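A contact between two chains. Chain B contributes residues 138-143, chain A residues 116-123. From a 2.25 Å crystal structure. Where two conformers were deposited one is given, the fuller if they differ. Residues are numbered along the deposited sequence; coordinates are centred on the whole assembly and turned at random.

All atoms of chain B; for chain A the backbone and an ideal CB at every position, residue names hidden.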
ATOM      1  N   ALA B 138      13.145  -5.507  -8.675  1.00 15.53           N
ATOM      2  CA  ALA B 138      12.466  -6.061  -7.478  1.00 13.83           C
ATOM      3  C   ALA B 138      10.934  -6.070  -7.631  1.00 13.59           C
ATOM      4  O   ALA B 138      10.269  -7.058  -7.288  1.00 13.14           O
ATOM      5  CB  ALA B 138      12.863  -5.283  -6.210  1.00 12.29           C
ATOM      6  N   GLY B 139      10.363  -4.967  -8.132  1.00 13.30           N
ATOM      7  CA  GLY B 139       8.927  -4.904  -8.270  1.00 13.20           C
ATOM      8  C   GLY B 139       8.382  -5.973  -9.206  1.00 14.67           C
ATOM      9  O   GLY B 139       7.239  -6.416  -9.044  1.00 14.96           O
ATOM     10  N   LEU B 140       9.206  -6.416 -10.159  1.00 14.73           N
ATOM     11  CA  LEU B 140       8.758  -7.370 -11.190  1.00 15.85           C
ATOM     12  C   LEU B 140       9.423  -8.751 -11.065  1.00 15.93           C
ATOM     13  O   LEU B 140       9.175  -9.666 -11.876  1.00 16.35           O
ATOM     14  CB  LEU B 140       9.020  -6.798 -12.585  1.00 16.22           C
ATOM     15  CG  LEU B 140       8.117  -5.636 -12.974  1.00 17.96           C
ATOM     16  CD1 LEU B 140       8.480  -5.071 -14.360  1.00 18.35           C
ATOM     17  CD2 LEU B 140       6.629  -6.072 -12.900  1.00 17.07           C
ATOM     18  N   SER B 141      10.250  -8.886 -10.031  1.00 15.65           N
ATOM     19  CA  SER B 141      10.997 -10.101  -9.784  1.00 15.92           C
ATOM     20  C   SER B 141      10.048 -11.282  -9.795  1.00 16.25           C
ATOM     21  O   SER B 141       8.992 -11.250  -9.148  1.00 15.97           O
ATOM     22  CB  SER B 141      11.684 -10.024  -8.425  1.00 15.60           C
ATOM     23  OG  SER B 141      12.330 -11.256  -8.122  1.00 19.74           O
ATOM     24  N   ARG B 142      10.439 -12.327 -10.509  1.00 16.56           N
ATOM     25  CA  ARG B 142       9.692 -13.579 -10.518  1.00 16.85           C
ATOM     26  C   ARG B 142      10.190 -14.489  -9.389  1.00 15.82           C
ATOM     27  O   ARG B 142       9.808 -15.665  -9.297  1.00 14.68           O
ATOM     28  CB  ARG B 142       9.892 -14.296 -11.857  1.00 18.09           C
ATOM     29  CG  ARG B 142       9.510 -13.475 -13.104  1.00 20.01           C
ATOM     30  CD  ARG B 142       9.390 -14.374 -14.353  1.00 22.47           C
ATOM     31  NE  ARG B 142      10.653 -15.023 -14.607  1.00 26.15           N
ATOM     32  CZ  ARG B 142      10.890 -16.331 -14.505  1.00 26.17           C
ATOM     33  NH1 ARG B 142       9.921 -17.185 -14.204  1.00 24.67           N
ATOM     34  NH2 ARG B 142      12.113 -16.785 -14.759  1.00 26.00           N
ATOM     35  N   GLY B 143      11.062 -13.949  -8.547  1.00 15.09           N
ATOM     36  CA  GLY B 143      11.608 -14.732  -7.438  1.00 15.83           C
ATOM     37  C   GLY B 143      10.550 -15.373  -6.555  1.00 15.83           C
ATOM     38  O   GLY B 143       9.469 -14.785  -6.323  1.00 17.44           O
TER
ATOM     39  N   UNK A 116       4.695 -18.663 -21.456  1.00 23.39           N
ATOM     40  CA  UNK A 116       5.905 -19.348 -21.051  1.00 24.94           C
ATOM     41  C   UNK A 116       6.351 -19.069 -19.610  1.00 24.53           C
ATOM     42  O   UNK A 116       6.856 -19.935 -18.973  1.00 25.50           O
ATOM     43  CB  UNK A 116       7.033 -18.963 -22.010  1.00 24.94           C
ATOM     44  N   UNK A 117       6.209 -17.838 -19.155  1.00 23.10           N
ATOM     45  CA  UNK A 117       6.563 -17.362 -17.809  0.50 22.88           C
ATOM     46  C   UNK A 117       5.537 -16.318 -17.371  1.00 21.76           C
ATOM     47  O   UNK A 117       5.236 -15.395 -18.140  1.00 21.77           O
ATOM     48  CB  UNK A 117       7.977 -16.777 -17.782  0.50 22.88           C
ATOM     49  N   UNK A 118       5.041 -16.429 -16.144  1.00 20.56           N
ATOM     50  CA  UNK A 118       4.165 -15.429 -15.610  1.00 19.70           C
ATOM     51  C   UNK A 118       5.009 -14.383 -14.945  1.00 18.91           C
ATOM     52  O   UNK A 118       5.992 -14.705 -14.271  1.00 18.67           O
ATOM     53  CB  UNK A 118       3.147 -16.030 -14.639  1.00 19.70           C
ATOM     54  N   UNK A 119       4.568 -13.140 -15.086  1.00 16.94           N
ATOM     55  CA  UNK A 119       5.135 -12.023 -14.341  1.00 17.04           C
ATOM     56  C   UNK A 119       4.120 -11.562 -13.310  1.00 16.35           C
ATOM     57  O   UNK A 119       3.371 -10.590 -13.527  1.00 16.72           O
ATOM     58  CB  UNK A 119       5.528 -10.875 -15.273  1.00 17.04           C
ATOM     59  N   UNK A 120       4.089 -12.278 -12.198  1.00 16.04           N
ATOM     60  CA  UNK A 120       3.093 -12.078 -11.158  1.00 15.67           C
ATOM     61  C   UNK A 120       3.063 -10.657 -10.656  1.00 15.59           C
ATOM     62  O   UNK A 120       2.029 -10.200 -10.186  1.00 15.39           O
ATOM     63  CB  UNK A 120       3.353 -13.030  -9.988  1.00 15.67           C
ATOM     64  N   UNK A 121       4.197  -9.968 -10.722  1.00 15.31           N
ATOM     65  CA  UNK A 121       4.271  -8.589 -10.260  1.00 15.15           C
ATOM     66  C   UNK A 121       3.384  -7.600 -10.994  1.00 14.64           C
ATOM     67  O   UNK A 121       3.007  -6.559 -10.436  1.00 15.21           O
ATOM     68  CB  UNK A 121       5.720  -8.110 -10.361  1.00 15.15           C
ATOM     69  N   UNK A 122       3.038  -7.908 -12.233  1.00 14.63           N
ATOM     70  CA  UNK A 122       2.191  -7.025 -13.027  1.00 14.07           C
ATOM     71  C   UNK A 122       0.716  -7.189 -12.612  1.00 14.30           C
ATOM     72  O   UNK A 122       0.030  -6.227 -12.360  1.00 14.02           O
ATOM     73  CB  UNK A 122       2.367  -7.317 -14.518  1.00 14.07           C
ATOM     74  N   UNK A 123       0.258  -8.430 -12.567  1.00 14.88           N
ATOM     75  CA  UNK A 123      -1.072  -8.763 -12.076  1.00 15.55           C
ATOM     76  C   UNK A 123      -1.339  -8.267 -10.628  1.00 15.71           C
ATOM     77  O   UNK A 123      -2.410  -7.699 -10.350  1.00 17.13           O
ATOM     78  CB  UNK A 123      -1.262 -10.280 -12.144  1.00 15.55           C
TER

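Position 116 lies out of reach: nothing of chain B comes within 5.5 Å of its ideal CB, so the contact sets no preference. The deposited residue is A:Asp116, which makes no contact here.

At 117 the backbone is extended (phi/psi -144/134) and CA-to-CB points toward chain B, the ideal CB lying 4.1 Å from B:Arg142 NH1. A guanidinium is a flat cation, so an acid could pair with it, while an aromatic ring or an aliphatic chain could lie over its face. The residue is A:Arg117, and its aliphatic part takes the last role: CD sits over one face of the B:Arg142 guanidinium, 4.0 Å from CZ.

Position 118 is also extended (-89/143), with CB sideways and no chain B atom within 5.5 Å of it, so many side chains would fit. The backbone does the work: the carbonyl O of 118 is 3.4 Å from B:Arg142 CD, and water 1 donates to that O (2.8 Å) while accepting from B:Arg142 NH1 (2.8 Å). The residue is A:Glu118, whose side chain leads away.

At 119 (-109/81) the ideal CB points sideways, 5.1 Å from B:Leu140 O and 5.2 Å from B:Arg142 CG. The gap would suit a medium-sized aliphatic residue such as valine, leucine or isoleucine. A:Ile119 fills it, CG2 reaching 4.0 Å from B:Leu140 O and 4.1 Å from B:Leu140 CD2.

Position 120 again has a sideways CB with no chain B atom within 5.5 Å, leaving the choice loose; the residue is A:Leu120, whose side chain makes no contact with the stretch.

Position 121 is the most restrictive. Its helical angles (-62/-25) suit most residues, but an ideal CB would point toward chain B, 2.6 Å from B:Gly139 O, a clash, and 3.2 Å from B:Leu140 CA. Only glycine fits this placement, and A:Gly121 is found, its CA 3.9 Å from B:Gly139 O. Two waters join the backbones: water 2 accepts from A:Gly121 N (2.8 Å) and donates to B:Leu140 O (2.9 Å); water 3 donates to A:Gly121 O (2.8 Å) and to B:Gly139 O (2.9 Å).

At 122, helical at -79/-50, the sideways CB lies 4.7 Å from B:Leu140 CD2, a methyl that favours an apolar partner: leucine, isoleucine, valine or methionine. A:Ile122 supplies CG1 at 3.8 Å from B:Leu140 CD2.

Position 123 is out of reach and unconstrained here; it holds A:Ala123.

Chain A (116-123) DREILGIA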
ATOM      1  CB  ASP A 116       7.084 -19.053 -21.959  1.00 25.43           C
ATOM      2  CG  ASP A 116       6.848 -19.392 -23.386  1.00 28.46           C
ATOM      3  OD1 ASP A 116       6.195 -20.369 -23.727  1.00 28.39           O
ATOM      4  OD2 ASP A 116       7.368 -18.655 -24.182  1.00 30.16           O
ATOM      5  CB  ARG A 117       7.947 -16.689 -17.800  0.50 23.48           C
ATOM      6  CG  ARG A 117       9.005 -17.348 -18.690  0.50 25.66           C
ATOM      7  CD  ARG A 117      10.397 -16.798 -18.435  0.50 25.95           C
ATOM      8  NE  ARG A 117      10.706 -15.608 -19.230  0.50 24.60           N
ATOM      9  CZ  ARG A 117      10.817 -15.591 -20.558  0.50 24.15           C
ATOM     10  NH1 ARG A 117      10.603 -16.701 -21.276  0.50 23.38           N
ATOM     11  NH2 ARG A 117      11.123 -14.454 -21.170  0.50 20.92           N
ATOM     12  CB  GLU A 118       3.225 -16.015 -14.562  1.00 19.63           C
ATOM     13  CG  GLU A 118       2.266 -17.042 -15.137  1.00 25.09           C
ATOM     14  CD  GLU A 118       1.148 -17.430 -14.173  1.00 30.68           C
ATOM     15  OE1 GLU A 118       0.663 -16.540 -13.421  1.00 29.51           O
ATOM     16  OE2 GLU A 118       0.731 -18.625 -14.207  1.00 34.98           O
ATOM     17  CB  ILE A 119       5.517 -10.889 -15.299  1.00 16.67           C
ATOM     18  CG1 ILE A 119       6.445 -11.450 -16.384  1.00 17.66           C
ATOM     19  CG2 ILE A 119       6.186  -9.745 -14.551  1.00 15.56           C
ATOM     20  CD1 ILE A 119       6.491 -10.618 -17.600  1.00 19.33           C
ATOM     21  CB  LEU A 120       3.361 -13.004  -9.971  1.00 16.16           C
ATOM     22  CG  LEU A 120       3.308 -14.512 -10.217  1.00 18.35           C
ATOM     23  CD1 LEU A 120       3.777 -15.300  -8.946  1.00 14.26           C
ATOM     24  CD2 LEU A 120       1.891 -14.980 -10.723  1.00 16.78           C
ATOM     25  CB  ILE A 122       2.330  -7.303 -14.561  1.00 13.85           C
ATOM     26  CG1 ILE A 122       3.648  -6.721 -15.107  1.00 15.75           C
ATOM     27  CG2 ILE A 122       1.190  -6.607 -15.347  1.00 10.71           C
ATOM     28  CD1 ILE A 122       3.962  -7.244 -16.544  1.00 16.46           C
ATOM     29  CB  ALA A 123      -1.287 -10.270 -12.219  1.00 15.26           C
TER
HETATM   30  O   HOH W   1       7.297 -17.070 -13.389  1.00 20.96           O
HETATM   31  O   HOH W   2       6.721 -11.116 -11.257  1.00  7.91           O
HETATM   32  O   HOH W   3       4.586  -5.599  -8.313  1.00 13.37           O
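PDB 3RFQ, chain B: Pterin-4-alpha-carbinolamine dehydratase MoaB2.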